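Local coordinates for protein phenol hydroxylase component phN (Pseudomonas stutzeri, PDB 3U52) that probably forms the diiron-containing large subunit of a multicomponent phenol hydroxylase, in which dioxygen would be activated to hydroxylate phenol and related aromatics, at residues A[29-37]-A[117-128]; A[200-208]-A[291-299]. All blocks are in the same frame, centred on the assembly; numbering follows the deposited sequence.

Interaction 1 (A[29-37]-A[117-128]); sequences DKKDIFPEE and KVGRQFSGAGAR
The ring of Phe34 lies over the backbone of Ser123, whose CA sits 3.7 Å from the ring centroid, directly over its face, a CH-pi contact; Ile33 CG2 packs on the opposite face. Arg128 NH2 reaches the same ring at CZ while donating a nearly straight bond to Phe122 O in the plane of that carbonyl, which fixes the guanidinium. The Arg120 guanidinium, turned 78° from the ring, grips Ile33 O end-on: NH1 donates at 2.8 Å and NH2 at 3.0 Å, so two N-H groups converge on one carbonyl at the end of helix 30-33. Glu37, its CG between backbone N and carbonyl carbon (chi1 58°), turns its carboxylate onto Ser123. Ser123 OG donates to the syn lone pair of Glu37 OE2, and the Ser123 N-H donates to Glu37 OE1 from above the carboxylate plane. The Glu36 carboxylate stacks on the Gln121 amide, planes 17° apart, and Glu36 OE2 forms a salt bridge with Lys117 NZ at 2.8 Å. A water joins Glu36 N to both oxygens of Gln121. The short helix 30-33 and its following turn thus pack at the junction of helices 105-121 and 125-155, with Phe122 continuing onto Pro187 and Leu191 of helix 187-216.

Interaction 2 (A[200-208]-A[291-299]); sequences YVLTNLLFV and WSEAWEVYY
The two helical segments run roughly antiparallel, their N-to-C directions 150° apart and their axes 9.0 Å apart at closest approach, with Asn204 facing Tyr298 and Leu202 facing Tyr299. Leu205 is the knob of the interface, sitting in a hole made by Trp291, Ala294, Trp295 and Tyr298. Its two methyls divide the work: Leu205 CD1 meets Trp295 CZ3 at 3.7 Å, whereas Leu205 CD2 enters between Trp291 and the backbone of Ala294, 3.6 Å from Ala294 O. Leu205 CG and CD2 also lie against Tyr298 CB. With CG anti to its carbonyl carbon (chi1 -63°), Tyr298 carries its ring along helix 200-208, where Tyr298 CD2 touches Asn204 CB at 3.5 Å and the hydroxyl end reaches the methyls of Val208. Val297 CG1 packs over one face of this ring. At the other end of the interface, Val201 CG1 approaches the edge of the Tyr299 ring and Leu202 CD2 contacts the same ring, while Tyr299 CB lies over the face of Trp295.

No direct hydrogen bond spans the interface. Two waters bridge it at Tyr298 O, one donating also to Val201 O and the other accepting from Asn204 ND2. Two of the aromatic side chains have their polar ends bonded outside the two segments, Trp295 NE1 to Asn325 OD1 and Tyr299 OH to Gln321 OE1. Helix 254-283 adds a third wall, Leu273 against Leu205 and Phe270 against Trp295, so that helix 291-310 packs onto both helix 187-216 and helix 254-283.

In the fold
Along the chain the two contacts follow one another, both segments of interaction 1 preceding those of interaction 2; their centres lie 33 Å apart and their nearest atoms about 14 Å, without touching. Helix 187-216 connects them: its start receives Phe122 of interaction 1, and its middle supplies residues 200-208 to interaction 2. That helix also carries Glu199, an iron ligand, immediately before residue 200, while helices 105-121 and 125-155 bring Glu108, Glu138 and His141 to the metals. The peripheral contact therefore joins an N-terminal segment to iron-bearing helices, whereas the more central one packs helix 291-310 against another of them. Both also approach xenon sites, Phe122 in the first and Val201 in the second.

Interaction 1 (A[29-37]-A[117-128])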
loop_
_atom_site.group_PDB
_atom_site.type_symbol
_atom_site.label_atom_id
_atom_site.label_comp_id
_atom_site.label_asym_id
_atom_site.label_seq_id
_atom_site.Cartn_x
_atom_site.Cartn_y
_atom_site.Cartn_z
ATOM N N ASP A 29 41.650 -18.638 21.735
ATOM C CA ASP A 29 41.934 -17.392 22.433
ATOM C C ASP A 29 40.897 -16.330 22.029
ATOM O O ASP A 29 40.593 -16.186 20.865
ATOM C CB ASP A 29 43.314 -16.870 22.012
ATOM C CG ASP A 29 43.874 -15.872 22.995
ATOM O OD1 ASP A 29 43.328 -14.759 23.120
ATOM O OD2 ASP A 29 44.863 -16.215 23.686
ATOM N N LYS A 30 40.375 -15.591 22.998
ATOM C CA LYS A 30 39.466 -14.465 22.753
ATOM C C LYS A 30 40.092 -13.444 21.758
ATOM O O LYS A 30 39.394 -12.829 20.924
ATOM C CB LYS A 30 39.080 -13.851 24.103
ATOM C CG LYS A 30 37.875 -12.912 24.099
ATOM C CD LYS A 30 37.203 -12.880 25.474
ATOM C CE LYS A 30 35.957 -11.979 25.507
ATOM N NZ LYS A 30 34.678 -12.639 24.995
ATOM N N LYS A 31 41.419 -13.307 21.799
ATOM C CA LYS A 31 42.113 -12.357 20.938
ATOM C C LYS A 31 42.229 -12.855 19.509
ATOM O O LYS A 31 42.545 -12.070 18.609
ATOM C CB LYS A 31 43.504 -11.982 21.486
ATOM C CG LYS A 31 43.466 -11.111 22.727
ATOM C CD LYS A 31 42.775 -9.750 22.469
ATOM C CE LYS A 31 42.061 -9.231 23.716
ATOM N NZ LYS A 31 41.230 -8.006 23.430
ATOM N N ASP A 32 42.010 -14.156 19.295
ATOM C CA ASP A 32 42.006 -14.712 17.940
ATOM C C ASP A 32 40.589 -14.636 17.374
ATOM O O ASP A 32 40.414 -14.510 16.173
ATOM C CB ASP A 32 42.498 -16.167 17.925
ATOM C CG ASP A 32 44.032 -16.274 18.046
ATOM O OD1 ASP A 32 44.738 -15.329 17.630
ATOM O OD2 ASP A 32 44.528 -17.289 18.586
ATOM N N ILE A 33 39.597 -14.792 18.230
ATOM C CA ILE A 33 38.200 -14.722 17.792
ATOM C C ILE A 33 37.825 -13.223 17.534
ATOM O O ILE A 33 37.104 -12.925 16.576
ATOM C CB ILE A 33 37.288 -15.345 18.833
ATOM C CG1 ILE A 33 37.536 -16.848 18.935
ATOM C CG2 ILE A 33 35.792 -15.098 18.467
ATOM C CD1 ILE A 33 36.902 -17.459 20.079
ATOM N N PHE A 34 38.362 -12.305 18.359
ATOM C CA PHE A 34 38.170 -10.822 18.243
ATOM C C PHE A 34 39.483 -10.031 18.116
ATOM O O PHE A 34 39.871 -9.352 19.052
ATOM C CB PHE A 34 37.363 -10.291 19.434
ATOM C CG PHE A 34 36.056 -10.992 19.623
ATOM C CD1 PHE A 34 35.901 -11.898 20.655
ATOM C CD2 PHE A 34 34.961 -10.747 18.754
ATOM C CE1 PHE A 34 34.662 -12.548 20.836
ATOM C CE2 PHE A 34 33.762 -11.396 18.929
ATOM C CZ PHE A 34 33.611 -12.300 19.957
ATOM N N PRO A 35 40.165 -10.132 16.958
ATOM C CA PRO A 35 41.513 -9.609 16.760
ATOM C C PRO A 35 41.579 -8.120 16.475
ATOM O O PRO A 35 42.666 -7.559 16.518
ATOM C CB PRO A 35 41.999 -10.388 15.520
ATOM C CG PRO A 35 40.667 -10.604 14.709
ATOM C CD PRO A 35 39.643 -10.836 15.766
ATOM N N GLU A 36 40.435 -7.465 16.249
ATOM C CA GLU A 36 40.471 -6.070 15.742
ATOM C C GLU A 36 40.195 -5.012 16.790
ATOM O O GLU A 36 40.184 -3.825 16.499
ATOM C CB GLU A 36 39.482 -5.871 14.593
ATOM C CG GLU A 36 39.796 -6.632 13.357
ATOM C CD GLU A 36 38.881 -6.246 12.221
ATOM O OE1 GLU A 36 38.175 -5.195 12.320
ATOM O OE2 GLU A 36 38.892 -6.975 11.213
ATOM N N GLU A 37 40.001 -5.401 18.026
ATOM C CA GLU A 37 39.522 -4.384 18.970
ATOM C C GLU A 37 40.545 -3.774 19.924
ATOM O O GLU A 37 40.174 -3.079 20.885
ATOM C CB GLU A 37 38.233 -4.834 19.675
ATOM C CG GLU A 37 38.300 -6.092 20.437
ATOM C CD GLU A 37 36.983 -6.393 21.178
ATOM O OE1 GLU A 37 35.934 -5.747 20.913
ATOM O OE2 GLU A 37 37.007 -7.291 22.040
ATOM N N LYS A 117 30.340 -6.321 9.010
ATOM C CA LYS A 117 31.660 -6.635 9.521
ATOM C C LYS A 117 31.864 -6.227 10.964
ATOM O O LYS A 117 32.423 -6.992 11.735
ATOM C CB LYS A 117 32.753 -6.076 8.603
ATOM C CG LYS A 117 34.174 -6.064 9.279
ATOM C CD LYS A 117 35.275 -5.932 8.255
ATOM C CE LYS A 117 36.649 -5.967 8.992
ATOM N NZ LYS A 117 37.130 -7.401 9.065
ATOM N N VAL A 118 31.406 -5.037 11.364
ATOM C CA VAL A 118 31.606 -4.576 12.740
ATOM C C VAL A 118 30.703 -5.356 13.750
ATOM O O VAL A 118 31.066 -5.582 14.925
ATOM C CB VAL A 118 31.469 -2.988 12.748
ATOM C CG1 VAL A 118 30.043 -2.548 13.041
ATOM C CG2 VAL A 118 32.465 -2.343 13.687
ATOM N N GLY A 119 29.541 -5.815 13.289
ATOM C CA GLY A 119 28.699 -6.763 14.060
ATOM C C GLY A 119 29.272 -8.189 14.218
ATOM O O GLY A 119 28.632 -9.055 14.835
ATOM N N ARG A 120 30.466 -8.434 13.652
ATOM C CA ARG A 120 31.324 -9.585 14.005
ATOM C C ARG A 120 32.530 -9.225 14.946
ATOM O O ARG A 120 33.016 -10.082 15.682
ATOM C CB ARG A 120 31.823 -10.272 12.719
ATOM C CG ARG A 120 32.915 -11.325 12.938
ATOM C CD ARG A 120 32.352 -12.576 13.675
ATOM N NE ARG A 120 33.389 -13.590 13.883
ATOM C CZ ARG A 120 34.361 -13.509 14.782
ATOM N NH1 ARG A 120 34.453 -12.468 15.646
ATOM N NH2 ARG A 120 35.242 -14.505 14.826
ATOM N N GLN A 121 33.015 -7.987 14.939
ATOM C CA GLN A 121 34.333 -7.690 15.576
ATOM C C GLN A 121 34.350 -7.423 17.045
ATOM O O GLN A 121 35.416 -7.562 17.644
ATOM C CB GLN A 121 35.068 -6.509 14.930
ATOM C CG GLN A 121 35.347 -6.627 13.476
ATOM C CD GLN A 121 35.877 -7.954 13.065
ATOM O OE1 GLN A 121 36.888 -8.500 13.626
ATOM N NE2 GLN A 121 35.216 -8.514 12.053
ATOM N N PHE A 122 33.210 -6.985 17.608
ATOM C CA PHE A 122 33.135 -6.547 19.009
ATOM C C PHE A 122 32.909 -7.745 19.899
ATOM O O PHE A 122 32.082 -8.610 19.554
ATOM C CB PHE A 122 31.995 -5.532 19.232
ATOM C CG PHE A 122 32.224 -4.226 18.565
ATOM C CD1 PHE A 122 33.438 -3.549 18.750
ATOM C CD2 PHE A 122 31.253 -3.659 17.773
ATOM C CE1 PHE A 122 33.694 -2.334 18.172
ATOM C CE2 PHE A 122 31.500 -2.435 17.152
ATOM C CZ PHE A 122 32.740 -1.767 17.352
ATOM N N SER A 123 33.621 -7.815 21.020
ATOM C CA SER A 123 33.447 -8.930 21.913
ATOM C C SER A 123 32.230 -8.775 22.753
ATOM O O SER A 123 31.833 -9.726 23.428
ATOM C CB SER A 123 34.679 -9.219 22.794
ATOM O OG SER A 123 35.111 -8.086 23.544
ATOM N N GLY A 124 31.602 -7.598 22.727
ATOM C CA GLY A 124 30.368 -7.436 23.510
ATOM C C GLY A 124 29.158 -7.879 22.708
ATOM O O GLY A 124 28.878 -7.305 21.641
ATOM N N ALA A 125 28.441 -8.890 23.208
ATOM C CA ALA A 125 27.364 -9.530 22.444
ATOM C C ALA A 125 26.275 -8.518 22.173
ATOM O O ALA A 125 25.679 -8.529 21.112
ATOM C CB ALA A 125 26.794 -10.752 23.177
ATOM N N GLY A 126 26.067 -7.647 23.140
ATOM C CA GLY A 126 25.068 -6.558 23.104
ATOM C C GLY A 126 25.332 -5.585 21.969
ATOM O O GLY A 126 24.431 -5.314 21.164
ATOM N N ALA A 127 26.553 -5.069 21.889
ATOM C CA ALA A 127 26.976 -4.229 20.745
ATOM C C ALA A 127 26.870 -4.937 19.365
ATOM O O ALA A 127 26.476 -4.303 18.366
ATOM C CB ALA A 127 28.337 -3.646 20.963
ATOM N N ARG A 128 27.204 -6.224 19.293
ATOM C CA ARG A 128 27.105 -6.992 18.021
ATOM C C ARG A 128 25.681 -7.065 17.477
ATOM O O ARG A 128 25.452 -6.868 16.279
ATOM C CB ARG A 128 27.600 -8.447 18.182
ATOM C CG ARG A 128 29.170 -8.562 18.423
ATOM C CD ARG A 128 29.733 -9.926 17.991
ATOM N NE ARG A 128 29.074 -11.014 18.727
ATOM C CZ ARG A 128 29.441 -11.434 19.947
ATOM N NH1 ARG A 128 28.781 -12.422 20.559
ATOM N NH2 ARG A 128 30.495 -10.893 20.550
HETATM O O HOH W 1 37.609 -8.044 16.534
#

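Interaction 2 (A[200-208]-A[291-299])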
loop_
_atom_site.group_PDB
_atom_site.type_symbol
_atom_site.label_atom_id
_atom_site.label_comp_id
_atom_site.label_asym_id
_atom_site.label_seq_id
_atom_site.Cartn_x
_atom_site.Cartn_y
_atom_site.Cartn_z
ATOM N N TYR A 200 23.974 10.347 14.073
ATOM C CA TYR A 200 23.414 11.055 15.179
ATOM C C TYR A 200 23.578 12.564 15.019
ATOM O O TYR A 200 22.589 13.297 14.988
ATOM C CB TYR A 200 23.971 10.555 16.520
ATOM C CG TYR A 200 23.277 11.213 17.670
ATOM C CD1 TYR A 200 23.866 12.247 18.361
ATOM C CD2 TYR A 200 21.991 10.826 18.031
ATOM C CE1 TYR A 200 23.176 12.898 19.414
ATOM C CE2 TYR A 200 21.314 11.443 19.041
ATOM C CZ TYR A 200 21.905 12.479 19.745
ATOM O OH TYR A 200 21.201 13.079 20.797
ATOM N N VAL A 201 24.804 13.037 14.933
ATOM C CA VAL A 201 25.048 14.451 14.846
ATOM C C VAL A 201 24.554 15.129 13.532
ATOM O O VAL A 201 23.901 16.180 13.593
ATOM C CB VAL A 201 26.515 14.792 15.113
ATOM C CG1 VAL A 201 26.733 16.332 15.019
ATOM C CG2 VAL A 201 26.888 14.310 16.510
ATOM N N LEU A 202 24.864 14.534 12.372
ATOM C CA LEU A 202 24.702 15.209 11.076
ATOM C C LEU A 202 23.544 14.652 10.256
ATOM O O LEU A 202 23.235 15.166 9.179
ATOM C CB LEU A 202 26.022 15.143 10.286
ATOM C CG LEU A 202 27.183 15.922 10.958
ATOM C CD1 LEU A 202 28.528 15.700 10.235
ATOM C CD2 LEU A 202 26.878 17.445 11.057
ATOM N N THR A 203 22.906 13.611 10.781
ATOM C CA THR A 203 21.796 12.901 10.105
ATOM C C THR A 203 20.677 13.767 9.496
ATOM O O THR A 203 20.293 13.606 8.335
ATOM C CB THR A 203 21.176 11.787 11.014
ATOM O OG1 THR A 203 20.280 11.032 10.211
ATOM C CG2 THR A 203 20.421 12.360 12.236
ATOM N N ASN A 204 20.174 14.697 10.275
ATOM C CA ASN A 204 19.103 15.591 9.828
ATOM C C ASN A 204 19.481 16.490 8.651
ATOM O O ASN A 204 18.605 16.913 7.878
ATOM C CB ASN A 204 18.627 16.446 11.009
ATOM C CG ASN A 204 17.688 15.674 11.964
ATOM O OD1 ASN A 204 16.889 14.832 11.531
ATOM N ND2 ASN A 204 17.786 15.967 13.247
ATOM N N LEU A 205 20.760 16.832 8.547
ATOM C CA LEU A 205 21.234 17.632 7.402
ATOM C C LEU A 205 21.188 16.905 6.069
ATOM O O LEU A 205 21.156 17.547 5.015
ATOM C CB LEU A 205 22.628 18.206 7.658
ATOM C CG LEU A 205 22.606 19.164 8.850
ATOM C CD1 LEU A 205 23.924 19.299 9.597
ATOM C CD2 LEU A 205 22.125 20.495 8.372
ATOM N N LEU A 206 21.223 15.571 6.117
ATOM C CA LEU A 206 21.104 14.734 4.932
ATOM C C LEU A 206 19.632 14.390 4.695
ATOM O O LEU A 206 19.100 14.638 3.622
ATOM C CB LEU A 206 21.937 13.453 5.108
ATOM C CG LEU A 206 22.505 12.689 3.870
ATOM C CD1 LEU A 206 21.800 13.049 2.554
ATOM C CD2 LEU A 206 24.044 12.857 3.711
ATOM N N PHE A 207 18.975 13.873 5.725
ATOM C CA PHE A 207 17.614 13.338 5.653
ATOM C C PHE A 207 16.539 14.390 5.410
ATOM O O PHE A 207 15.717 14.239 4.501
ATOM C CB PHE A 207 17.302 12.609 6.977
ATOM C CG PHE A 207 16.052 11.748 6.952
ATOM C CD1 PHE A 207 14.809 12.281 7.304
ATOM C CD2 PHE A 207 16.137 10.390 6.619
ATOM C CE1 PHE A 207 13.663 11.479 7.276
ATOM C CE2 PHE A 207 15.000 9.579 6.588
ATOM C CZ PHE A 207 13.764 10.118 6.918
ATOM N N VAL A 208 16.489 15.410 6.267
ATOM C CA VAL A 208 15.424 16.419 6.162
ATOM C C VAL A 208 15.361 17.126 4.765
ATOM O O VAL A 208 14.288 17.183 4.153
ATOM C CB VAL A 208 15.434 17.427 7.337
ATOM C CG1 VAL A 208 14.207 18.315 7.262
ATOM C CG2 VAL A 208 15.456 16.686 8.736
ATOM N N TRP A 291 20.096 26.293 3.105
ATOM C CA TRP A 291 21.165 25.562 3.794
ATOM C C TRP A 291 21.545 26.287 5.075
ATOM O O TRP A 291 21.773 25.684 6.130
ATOM C CB TRP A 291 22.408 25.443 2.909
ATOM C CG TRP A 291 23.612 24.960 3.697
ATOM C CD1 TRP A 291 24.666 25.690 4.090
ATOM C CD2 TRP A 291 23.842 23.619 4.171
ATOM N NE1 TRP A 291 25.565 24.901 4.799
ATOM C CE2 TRP A 291 25.075 23.621 4.851
ATOM C CE3 TRP A 291 23.113 22.423 4.095
ATOM C CZ2 TRP A 291 25.613 22.460 5.440
ATOM C CZ3 TRP A 291 23.644 21.275 4.666
ATOM C CH2 TRP A 291 24.880 21.300 5.323
ATOM N N SER A 292 21.605 27.607 5.010
ATOM C CA SER A 292 22.012 28.375 6.169
ATOM C C SER A 292 21.033 28.122 7.392
ATOM O O SER A 292 21.452 27.872 8.544
ATOM C CB SER A 292 22.026 29.842 5.735
ATOM O OG SER A 292 22.277 30.630 6.870
ATOM N N GLU A 293 19.731 28.100 7.120
ATOM C CA GLU A 293 18.731 27.801 8.150
ATOM C C GLU A 293 18.825 26.359 8.656
ATOM O O GLU A 293 18.635 26.128 9.846
ATOM C CB GLU A 293 17.301 28.029 7.610
ATOM C CG GLU A 293 16.867 29.512 7.528
ATOM C CD GLU A 293 15.642 29.751 6.641
ATOM O OE1 GLU A 293 15.302 28.894 5.785
ATOM O OE2 GLU A 293 15.000 30.823 6.810
ATOM N N ALA A 294 19.002 25.386 7.753
ATOM C CA ALA A 294 19.206 23.989 8.144
ATOM C C ALA A 294 20.454 23.796 9.019
ATOM O O ALA A 294 20.403 23.113 10.050
ATOM C CB ALA A 294 19.280 23.090 6.877
ATOM N N TRP A 295 21.579 24.388 8.626
ATOM C CA TRP A 295 22.796 24.318 9.442
ATOM C C TRP A 295 22.597 24.894 10.851
ATOM O O TRP A 295 23.034 24.311 11.869
ATOM C CB TRP A 295 23.986 25.056 8.785
ATOM C CG TRP A 295 25.254 24.796 9.514
ATOM C CD1 TRP A 295 25.908 25.662 10.392
ATOM C CD2 TRP A 295 26.066 23.603 9.465
ATOM N NE1 TRP A 295 27.064 25.052 10.882
ATOM C CE2 TRP A 295 27.176 23.803 10.343
ATOM C CE3 TRP A 295 25.959 22.366 8.779
ATOM C CZ2 TRP A 295 28.178 22.819 10.530
ATOM C CZ3 TRP A 295 26.956 21.372 9.002
ATOM C CH2 TRP A 295 28.040 21.618 9.865
ATOM N N GLU A 296 21.983 26.070 10.893
ATOM C CA GLU A 296 21.730 26.768 12.127
ATOM C C GLU A 296 20.844 25.981 13.111
ATOM O O GLU A 296 21.099 25.947 14.329
ATOM C CB GLU A 296 21.082 28.085 11.753
ATOM C CG GLU A 296 21.141 29.114 12.845
ATOM C CD GLU A 296 20.779 30.514 12.327
ATOM O OE1 GLU A 296 20.066 31.225 13.077
ATOM O OE2 GLU A 296 21.174 30.878 11.178
ATOM N N VAL A 297 19.804 25.338 12.604
ATOM C CA VAL A 297 18.926 24.562 13.461
ATOM C C VAL A 297 19.520 23.209 13.807
ATOM O O VAL A 297 19.592 22.828 14.970
ATOM C CB VAL A 297 17.536 24.406 12.786
ATOM C CG1 VAL A 297 16.603 23.467 13.615
ATOM C CG2 VAL A 297 16.934 25.802 12.599
ATOM N N TYR A 298 19.962 22.468 12.802
ATOM C CA TYR A 298 20.336 21.093 13.039
ATOM C C TYR A 298 21.726 20.946 13.618
ATOM O O TYR A 298 21.969 20.028 14.379
ATOM C CB TYR A 298 20.141 20.232 11.785
ATOM C CG TYR A 298 18.692 20.206 11.411
ATOM C CD1 TYR A 298 18.244 20.820 10.256
ATOM C CD2 TYR A 298 17.756 19.601 12.250
ATOM C CE1 TYR A 298 16.893 20.813 9.931
ATOM C CE2 TYR A 298 16.414 19.592 11.943
ATOM C CZ TYR A 298 15.984 20.197 10.787
ATOM O OH TYR A 298 14.633 20.188 10.473
ATOM N N TYR A 299 22.640 21.832 13.266
ATOM C CA TYR A 299 23.947 21.721 13.848
ATOM C C TYR A 299 24.135 22.758 14.918
ATOM O O TYR A 299 24.495 22.399 16.041
ATOM C CB TYR A 299 25.116 21.796 12.821
ATOM C CG TYR A 299 26.429 21.658 13.563
ATOM C CD1 TYR A 299 27.185 22.789 13.916
ATOM C CD2 TYR A 299 26.863 20.395 14.013
ATOM C CE1 TYR A 299 28.338 22.669 14.682
ATOM C CE2 TYR A 299 28.007 20.276 14.773
ATOM C CZ TYR A 299 28.729 21.400 15.117
ATOM O OH TYR A 299 29.908 21.221 15.845
HETATM O O HOH W 2 23.530 18.021 15.584
HETATM O O HOH W 3 19.633 17.766 14.569
#